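Local coordinates for protein Non-ribosomal peptide synthetase (Streptomyces halstedii, PDB 3WV4) that probably serves as part of a non-ribosomal peptide synthetase, and belongs to the ANL superfamily of AMP-binding enzymes, at residues Gln101-Tyr113 with Cys239-Leu253. Sequence-based numbering, arbitrary orientation.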
ATOM      1  N   GLN A 101      12.094   0.142  -9.240  1.00 34.57           N
ATOM      2  CA  GLN A 101      11.492  -1.038  -9.863  1.00 35.09           C
ATOM      3  C   GLN A 101      12.114  -2.271  -9.292  1.00 34.29           C
ATOM      4  O   GLN A 101      13.126  -2.776  -9.788  1.00 34.82           O
ATOM      5  CB  GLN A 101      11.704  -1.040 -11.372  1.00 37.97           C
ATOM      6  CG  GLN A 101      10.901  -2.127 -12.075  1.00 38.33           C
ATOM      7  CD  GLN A 101      11.110  -2.145 -13.574  1.00 40.74           C
ATOM      8  OE1 GLN A 101      12.245  -2.114 -14.035  1.00 41.47           O
ATOM      9  NE2 GLN A 101      10.033  -2.237 -14.334  1.00 39.83           N
ATOM     10  N   LEU A 102      11.497  -2.765  -8.243  1.00 33.09           N
ATOM     11  CA  LEU A 102      12.061  -3.806  -7.442  1.00 34.20           C
ATOM     12  C   LEU A 102      11.006  -4.772  -7.020  1.00 33.42           C
ATOM     13  O   LEU A 102       9.843  -4.390  -6.900  1.00 32.32           O
ATOM     14  CB  LEU A 102      12.683  -3.213  -6.166  1.00 33.85           C
ATOM     15  CG  LEU A 102      13.905  -2.332  -6.287  1.00 33.29           C
ATOM     16  CD1 LEU A 102      14.335  -1.963  -4.890  1.00 35.36           C
ATOM     17  CD2 LEU A 102      15.015  -3.105  -6.956  1.00 35.73           C
ATOM     18  N   PRO A 103      11.424  -6.019  -6.766  1.00 30.67           N
ATOM     19  CA  PRO A 103      10.521  -7.019  -6.289  1.00 32.51           C
ATOM     20  C   PRO A 103      10.290  -6.868  -4.769  1.00 31.07           C
ATOM     21  O   PRO A 103      10.765  -5.919  -4.169  1.00 33.95           O
ATOM     22  CB  PRO A 103      11.276  -8.346  -6.575  1.00 31.67           C
ATOM     23  CG  PRO A 103      12.706  -7.950  -6.396  1.00 32.08           C
ATOM     24  CD  PRO A 103      12.798  -6.543  -6.916  1.00 33.18           C
ATOM     25  N   ASN A 104       9.527  -7.804  -4.223  1.00 31.56           N
ATOM     26  CA  ASN A 104       9.234  -7.941  -2.809  1.00 32.05           C
ATOM     27  C   ASN A 104      10.388  -8.463  -2.009  1.00 33.15           C
ATOM     28  O   ASN A 104      10.412  -9.650  -1.628  1.00 37.57           O
ATOM     29  CB  ASN A 104       8.044  -8.871  -2.587  1.00 33.90           C
ATOM     30  CG  ASN A 104       6.708  -8.135  -2.655  1.00 36.21           C
ATOM     31  OD1 ASN A 104       6.621  -6.990  -3.123  1.00 32.20           O
ATOM     32  ND2 ASN A 104       5.635  -8.823  -2.193  1.00 40.79           N
ATOM     33  N   ILE A 105      11.301  -7.548  -1.679  1.00 31.25           N
ATOM     34  CA  ILE A 105      12.436  -7.885  -0.862  1.00 33.45           C
ATOM     35  C   ILE A 105      12.631  -6.801   0.194  1.00 34.01           C
ATOM     36  O   ILE A 105      12.155  -5.664   0.010  1.00 32.56           O
ATOM     37  CB  ILE A 105      13.703  -8.097  -1.720  1.00 32.74           C
ATOM     38  CG1 ILE A 105      14.043  -6.866  -2.543  1.00 33.34           C
ATOM     39  CG2 ILE A 105      13.503  -9.240  -2.692  1.00 33.72           C
ATOM     40  CD1 ILE A 105      15.318  -7.015  -3.376  1.00 33.23           C
ATOM     41  N   ARG A 106      13.302  -7.166   1.286  1.00 33.63           N
ATOM     42  CA  ARG A 106      13.529  -6.248   2.385  1.00 32.57           C
ATOM     43  C   ARG A 106      14.099  -4.905   1.959  1.00 30.86           C
ATOM     44  O   ARG A 106      13.707  -3.871   2.445  1.00 30.57           O
ATOM     45  CB  ARG A 106      14.475  -6.929   3.366  1.00 35.79           C
ATOM     46  CG  ARG A 106      13.808  -7.982   4.227  1.00 33.91           C
ATOM     47  CD  ARG A 106      14.850  -8.806   4.945  1.00 34.77           C
ATOM     48  NE  ARG A 106      15.654  -9.519   3.968  1.00 36.20           N
ATOM     49  CZ  ARG A 106      16.892  -9.913   4.171  1.00 37.33           C
ATOM     50  NH1 ARG A 106      17.447  -9.708   5.335  1.00 37.49           N
ATOM     51  NH2 ARG A 106      17.545 -10.558   3.213  1.00 39.54           N
ATOM     52  N   GLN A 107      14.982  -4.921   0.961  1.00 31.36           N
ATOM     53  CA  GLN A 107      15.655  -3.729   0.485  1.00 30.91           C
ATOM     54  C   GLN A 107      14.695  -2.694   0.001  1.00 30.06           C
ATOM     55  O   GLN A 107      14.887  -1.531   0.239  1.00 27.72           O
ATOM     56  CB  GLN A 107      16.645  -4.064  -0.657  1.00 32.68           C
ATOM     57  CG  GLN A 107      17.862  -4.871  -0.221  1.00 32.25           C
ATOM     58  CD  GLN A 107      17.660  -6.371  -0.381  1.00 33.99           C
ATOM     59  OE1 GLN A 107      16.695  -6.953   0.106  1.00 33.06           O
ATOM     60  NE2 GLN A 107      18.581  -7.005  -1.058  1.00 33.48           N
ATOM     61  N   THR A 108      13.642  -3.104  -0.687  1.00 30.74           N
ATOM     62  CA  THR A 108      12.655  -2.149  -1.198  1.00 31.83           C
ATOM     63  C   THR A 108      11.948  -1.357  -0.070  1.00 31.71           C
ATOM     64  O   THR A 108      11.576  -0.210  -0.246  1.00 28.88           O
ATOM     65  CB  THR A 108      11.566  -2.902  -1.991  1.00 34.39           C
ATOM     66  OG1 THR A 108      12.175  -3.869  -2.848  1.00 39.04           O
ATOM     67  CG2 THR A 108      10.764  -1.956  -2.837  1.00 35.87           C
ATOM     68  N   VAL A 109      11.753  -1.992   1.076  1.00 31.49           N
ATOM     69  CA  VAL A 109      11.076  -1.345   2.203  1.00 31.02           C
ATOM     70  C   VAL A 109      12.026  -0.308   2.845  1.00 31.93           C
ATOM     71  O   VAL A 109      11.590   0.769   3.319  1.00 29.75           O
ATOM     72  CB  VAL A 109      10.644  -2.401   3.227  1.00 30.23           C
ATOM     73  CG1 VAL A 109       9.906  -1.764   4.406  1.00 30.37           C
ATOM     74  CG2 VAL A 109       9.724  -3.420   2.568  1.00 30.91           C
ATOM     75  N   ALA A 110      13.321  -0.640   2.816  1.00 30.16           N
ATOM     76  CA  ALA A 110      14.372   0.261   3.254  1.00 29.02           C
ATOM     77  C   ALA A 110      14.520   1.447   2.321  1.00 29.24           C
ATOM     78  O   ALA A 110      14.723   2.588   2.796  1.00 29.96           O
ATOM     79  CB  ALA A 110      15.704  -0.491   3.393  1.00 30.09           C
ATOM     80  N   VAL A 111      14.366   1.209   1.011  1.00 28.34           N
ATOM     81  CA  VAL A 111      14.368   2.293   0.032  1.00 27.41           C
ATOM     82  C   VAL A 111      13.185   3.229   0.301  1.00 27.93           C
ATOM     83  O   VAL A 111      13.325   4.443   0.391  1.00 30.25           O
ATOM     84  CB  VAL A 111      14.336   1.767  -1.396  1.00 28.91           C
ATOM     85  CG1 VAL A 111      14.168   2.905  -2.371  1.00 29.50           C
ATOM     86  CG2 VAL A 111      15.622   1.020  -1.709  1.00 29.52           C
ATOM     87  N   PHE A 112      12.028   2.649   0.501  1.00 27.11           N
ATOM     88  CA  PHE A 112      10.829   3.408   0.804  1.00 27.05           C
ATOM     89  C   PHE A 112      11.023   4.281   2.049  1.00 25.81           C
ATOM     90  O   PHE A 112      10.884   5.506   2.026  1.00 24.94           O
ATOM     91  CB  PHE A 112       9.671   2.421   0.960  1.00 25.94           C
ATOM     92  CG  PHE A 112       8.424   3.041   1.428  1.00 28.10           C
ATOM     93  CD1 PHE A 112       7.941   4.153   0.816  1.00 30.01           C
ATOM     94  CD2 PHE A 112       7.769   2.562   2.546  1.00 29.70           C
ATOM     95  CE1 PHE A 112       6.765   4.752   1.256  1.00 30.43           C
ATOM     96  CE2 PHE A 112       6.628   3.178   3.026  1.00 30.35           C
ATOM     97  CZ  PHE A 112       6.116   4.256   2.372  1.00 29.90           C
ATOM     98  N   TYR A 113      11.379   3.664   3.147  1.00 27.86           N
ATOM     99  CA  TYR A 113      11.491   4.433   4.391  1.00 28.50           C
ATOM    100  C   TYR A 113      12.636   5.428   4.385  1.00 30.68           C
ATOM    101  O   TYR A 113      12.478   6.572   4.894  1.00 28.65           O
ATOM    102  CB  TYR A 113      11.596   3.509   5.582  1.00 28.63           C
ATOM    103  CG  TYR A 113      10.248   2.944   6.055  1.00 29.00           C
ATOM    104  CD1 TYR A 113       9.166   3.790   6.359  1.00 30.00           C
ATOM    105  CD2 TYR A 113      10.062   1.586   6.190  1.00 28.11           C
ATOM    106  CE1 TYR A 113       7.933   3.281   6.756  1.00 28.34           C
ATOM    107  CE2 TYR A 113       8.830   1.080   6.575  1.00 27.80           C
ATOM    108  CZ  TYR A 113       7.779   1.948   6.865  1.00 27.63           C
ATOM    109  OH  TYR A 113       6.597   1.454   7.309  1.00 29.71           O
ATOM    110  N   CYS A 239       2.052 -11.544   2.646  1.00 29.86           N
ATOM    111  CA  CYS A 239       1.785 -10.641   1.581  1.00 31.25           C
ATOM    112  C   CYS A 239       2.432 -11.116   0.299  1.00 34.36           C
ATOM    113  O   CYS A 239       3.671 -11.069   0.113  1.00 34.90           O
ATOM    114  CB  CYS A 239       2.281  -9.245   1.930  1.00 32.22           C
ATOM    115  SG  CYS A 239       1.737  -8.043   0.731  1.00 33.74           S
ATOM    116  N   ARG A 240       1.555 -11.544  -0.592  1.00 37.68           N
ATOM    117  CA  ARG A 240       1.911 -12.050  -1.893  1.00 41.44           C
ATOM    118  C   ARG A 240       1.766 -10.903  -2.908  1.00 42.50           C
ATOM    119  O   ARG A 240       2.268 -10.954  -4.040  1.00 46.76           O
ATOM    120  CB  ARG A 240       0.990 -13.240  -2.143  1.00 43.11           C
ATOM    121  CG  ARG A 240       1.231 -14.057  -3.383  1.00 52.05           C
ATOM    122  CD  ARG A 240       2.171 -15.266  -3.215  1.00 54.96           C
ATOM    123  NE  ARG A 240       1.569 -16.361  -3.987  1.00 61.09           N
ATOM    124  CZ  ARG A 240       1.444 -16.349  -5.316  1.00 71.59           C
ATOM    125  NH1 ARG A 240       1.953 -15.346  -6.046  1.00 77.60           N
ATOM    126  NH2 ARG A 240       0.832 -17.350  -5.934  1.00 71.19           N
ATOM    127  N   MET A 241       1.148  -9.827  -2.463  1.00 43.97           N
ATOM    128  CA  MET A 241       0.968  -8.642  -3.282  1.00 47.43           C
ATOM    129  C   MET A 241       2.221  -7.833  -3.319  1.00 43.09           C
ATOM    130  O   MET A 241       2.955  -7.769  -2.330  1.00 42.57           O
ATOM    131  CB  MET A 241      -0.121  -7.716  -2.725  1.00 52.98           C
ATOM    132  CG  MET A 241      -1.503  -7.936  -3.330  1.00 59.38           C
ATOM    133  SD  MET A 241      -2.340  -9.394  -2.728  1.00 58.75           S
ATOM    134  CE  MET A 241      -1.821  -9.263  -1.022  1.00 58.77           C
ATOM    135  N   SER A 242       2.407  -7.161  -4.449  1.00 39.61           N
ATOM    136  CA  SER A 242       3.548  -6.319  -4.656  1.00 42.66           C
ATOM    137  C   SER A 242       3.497  -5.082  -3.793  1.00 42.85           C
ATOM    138  O   SER A 242       2.479  -4.366  -3.732  1.00 38.17           O
ATOM    139  CB  SER A 242       3.649  -5.907  -6.118  1.00 44.26           C
ATOM    140  OG  SER A 242       4.695  -4.955  -6.243  1.00 44.17           O
ATOM    141  N   VAL A 243       4.621  -4.799  -3.144  1.00 46.99           N
ATOM    142  CA  VAL A 243       4.710  -3.579  -2.327  1.00 48.27           C
ATOM    143  C   VAL A 243       4.873  -2.306  -3.164  1.00 47.21           C
ATOM    144  O   VAL A 243       5.000  -1.210  -2.606  1.00 54.38           O
ATOM    145  CB  VAL A 243       5.797  -3.697  -1.249  1.00 50.39           C
ATOM    146  CG1 VAL A 243       5.470  -4.869  -0.334  1.00 53.91           C
ATOM    147  CG2 VAL A 243       7.183  -3.853  -1.847  1.00 49.45           C
ATOM    148  N   SER A 244       4.826  -2.459  -4.490  1.00 43.75           N
ATOM    149  CA  SER A 244       4.737  -1.366  -5.484  1.00 47.71           C
ATOM    150  C   SER A 244       3.304  -1.018  -5.885  1.00 51.35           C
ATOM    151  O   SER A 244       3.070  -0.082  -6.623  1.00 57.06           O
ATOM    152  CB  SER A 244       5.415  -1.818  -6.787  1.00 50.68           C
ATOM    153  OG  SER A 244       6.729  -2.297  -6.528  1.00 48.09           O
ATOM    154  N   TRP A 245       2.363  -1.838  -5.458  1.00 52.64           N
ATOM    155  CA  TRP A 245       0.952  -1.589  -5.586  1.00 54.38           C
ATOM    156  C   TRP A 245       0.549  -1.076  -4.176  1.00 48.29           C
ATOM    157  O   TRP A 245       1.102  -1.493  -3.153  1.00 46.89           O
ATOM    158  CB  TRP A 245       0.309  -2.922  -6.015  1.00 60.56           C
ATOM    159  CG  TRP A 245      -1.195  -3.053  -5.934  1.00 71.02           C
ATOM    160  CD1 TRP A 245      -2.127  -2.047  -5.835  1.00 70.93           C
ATOM    161  CD2 TRP A 245      -1.944  -4.279  -5.999  1.00 72.19           C
ATOM    162  NE1 TRP A 245      -3.397  -2.574  -5.796  1.00 71.50           N
ATOM    163  CE2 TRP A 245      -3.323  -3.935  -5.902  1.00 74.03           C
ATOM    164  CE3 TRP A 245      -1.587  -5.629  -6.131  1.00 73.55           C
ATOM    165  CZ2 TRP A 245      -4.348  -4.889  -5.929  1.00 70.30           C
ATOM    166  CZ3 TRP A 245      -2.599  -6.579  -6.154  1.00 74.10           C
ATOM    167  CH2 TRP A 245      -3.974  -6.198  -6.056  1.00 75.80           C
ATOM    168  N   ASP A 246      -0.310  -0.083  -4.119  1.00 42.33           N
ATOM    169  CA  ASP A 246      -0.670   0.482  -2.840  1.00 41.39           C
ATOM    170  C   ASP A 246      -1.264  -0.579  -1.860  1.00 40.40           C
ATOM    171  O   ASP A 246      -1.231  -0.412  -0.633  1.00 37.20           O
ATOM    172  CB  ASP A 246      -1.565   1.732  -3.017  1.00 39.82           C
ATOM    173  CG  ASP A 246      -2.935   1.439  -3.581  1.00 42.78           C
ATOM    174  OD1 ASP A 246      -3.226   0.264  -3.911  1.00 41.22           O
ATOM    175  OD2 ASP A 246      -3.734   2.418  -3.694  1.00 40.98           O
ATOM    176  N   PHE A 247      -1.739  -1.694  -2.395  1.00 36.50           N
ATOM    177  CA  PHE A 247      -2.280  -2.744  -1.557  1.00 36.29           C
ATOM    178  C   PHE A 247      -1.163  -3.290  -0.682  1.00 33.76           C
ATOM    179  O   PHE A 247      -1.243  -3.211   0.531  1.00 34.93           O
ATOM    180  CB  PHE A 247      -2.970  -3.840  -2.411  1.00 40.46           C
ATOM    181  CG  PHE A 247      -3.851  -4.786  -1.622  1.00 45.30           C
ATOM    182  CD1 PHE A 247      -4.272  -4.490  -0.305  1.00 47.63           C
ATOM    183  CD2 PHE A 247      -4.298  -5.972  -2.192  1.00 45.79           C
ATOM    184  CE1 PHE A 247      -5.082  -5.358   0.399  1.00 44.59           C
ATOM    185  CE2 PHE A 247      -5.139  -6.831  -1.487  1.00 42.28           C
ATOM    186  CZ  PHE A 247      -5.512  -6.536  -0.202  1.00 44.66           C
ATOM    187  N   GLY A 248      -0.083  -3.754  -1.294  1.00 32.57           N
ATOM    188  CA  GLY A 248       1.070  -4.230  -0.524  1.00 33.10           C
ATOM    189  C   GLY A 248       1.797  -3.143   0.260  1.00 32.68           C
ATOM    190  O   GLY A 248       2.289  -3.378   1.362  1.00 34.79           O
ATOM    191  N   LEU A 249       1.879  -1.961  -0.300  1.00 29.46           N
ATOM    192  CA  LEU A 249       2.534  -0.864   0.394  1.00 32.37           C
ATOM    193  C   LEU A 249       1.951  -0.607   1.794  1.00 29.02           C
ATOM    194  O   LEU A 249       2.679  -0.341   2.741  1.00 27.95           O
ATOM    195  CB  LEU A 249       2.424   0.419  -0.452  1.00 35.35           C
ATOM    196  CG  LEU A 249       3.553   1.467  -0.590  1.00 40.13           C
ATOM    197  CD1 LEU A 249       3.091   2.903  -0.380  1.00 38.78           C
ATOM    198  CD2 LEU A 249       4.804   1.166   0.213  1.00 40.38           C
ATOM    199  N   TYR A 250       0.630  -0.664   1.887  1.00 27.54           N
ATOM    200  CA  TYR A 250      -0.058  -0.374   3.128  1.00 28.70           C
ATOM    201  C   TYR A 250      -0.001  -1.527   4.070  1.00 28.72           C
ATOM    202  O   TYR A 250      -0.264  -1.383   5.275  1.00 27.89           O
ATOM    203  CB  TYR A 250      -1.507   0.041   2.904  1.00 27.65           C
ATOM    204  CG  TYR A 250      -1.642   1.503   2.592  1.00 27.37           C
ATOM    205  CD1 TYR A 250      -2.090   2.387   3.525  1.00 27.41           C
ATOM    206  CD2 TYR A 250      -1.281   1.977   1.350  1.00 27.77           C
ATOM    207  CE1 TYR A 250      -2.239   3.723   3.209  1.00 29.41           C
ATOM    208  CE2 TYR A 250      -1.399   3.301   1.009  1.00 29.46           C
ATOM    209  CZ  TYR A 250      -1.874   4.188   1.940  1.00 29.66           C
ATOM    210  OH  TYR A 250      -1.991   5.513   1.621  1.00 30.10           O
ATOM    211  N   LYS A 251       0.339  -2.684   3.540  1.00 27.37           N
ATOM    212  CA  LYS A 251       0.613  -3.785   4.429  1.00 26.88           C
ATOM    213  C   LYS A 251       1.982  -3.571   5.054  1.00 26.91           C
ATOM    214  O   LYS A 251       2.159  -3.876   6.221  1.00 26.11           O
ATOM    215  CB  LYS A 251       0.305  -5.151   3.748  1.00 26.96           C
ATOM    216  CG  LYS A 251      -1.263  -5.413   3.536  1.00 25.89           C
ATOM    217  CD  LYS A 251      -2.395  -4.423   4.200  1.00 24.40           C
ATOM    218  CE  LYS A 251      -3.210  -3.530   3.211  1.00 24.56           C
ATOM    219  NZ  LYS A 251      -4.746  -3.253   3.364  1.00 25.35           N
ATOM    220  N   VAL A 252       2.911  -2.936   4.335  1.00 28.63           N
ATOM    221  CA  VAL A 252       4.203  -2.492   4.950  1.00 28.76           C
ATOM    222  C   VAL A 252       3.920  -1.438   6.038  1.00 29.53           C
ATOM    223  O   VAL A 252       4.438  -1.516   7.143  1.00 26.54           O
ATOM    224  CB  VAL A 252       5.127  -1.824   3.924  1.00 29.77           C
ATOM    225  CG1 VAL A 252       6.382  -1.274   4.596  1.00 30.87           C
ATOM    226  CG2 VAL A 252       5.494  -2.772   2.812  1.00 30.94           C
ATOM    227  N   LEU A 253       3.047  -0.468   5.722  1.00 27.84           N
ATOM    228  CA  LEU A 253       2.750   0.596   6.695  1.00 27.06           C
ATOM    229  C   LEU A 253       2.021   0.122   7.906  1.00 25.42           C
ATOM    230  O   LEU A 253       2.373   0.480   9.062  1.00 25.78           O
ATOM    231  CB  LEU A 253       1.956   1.706   6.047  1.00 26.86           C
ATOM    232  CG  LEU A 253       2.695   2.364   4.876  1.00 28.77           C
ATOM    233  CD1 LEU A 253       1.717   3.117   3.950  1.00 31.37           C
ATOM    234  CD2 LEU A 253       3.716   3.288   5.433  1.00 29.87           C
TER
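The carboxamide of Asn-104 bridges to the backbone on both sides of Ser-242. Its OD1 accepts the backbone N-H of Val-243 on a lone pair (N to OD1 3.0 Å, N-H...O 164°), while ND2 donates almost straight to Met-241 O at 2.9 Å, reaching that oxygen from above its carbonyl plane. ND2 also bonds to Ala-265 O, just beyond strand 261-264, so one amide group ties three pieces of chain together and its rotation is fixed. The Val-243 side chain runs at a slant to that of Asn-104, its CG2 3.4 Å from Asn-104 OD1 and looser against Thr-108 CG2. Deeper in, helices 106-113 and 246-253 cross at -79° with axes 11.7 Å apart. Val-109 and Val-252 meet tip to tip, CG1 to CG1 at 3.6 Å. With CG anti to the backbone N (chi1 173°), Phe-112 projects at the second helix; Leu-249 CD2 sits over the ring face in a CH-pi contact, 3.9 Å from the centroid, and Leu-253 CD2 lies at the ring edge. Tyr-113 slides past Val-252, its hydroxyl hydrogen-bonded to Thr-256. Directional amide bonds thus probably fix how the two loops meet, whereas the helices behind them pack mainly through apolar side chains, with Tyr-113 to Thr-256 a polar link.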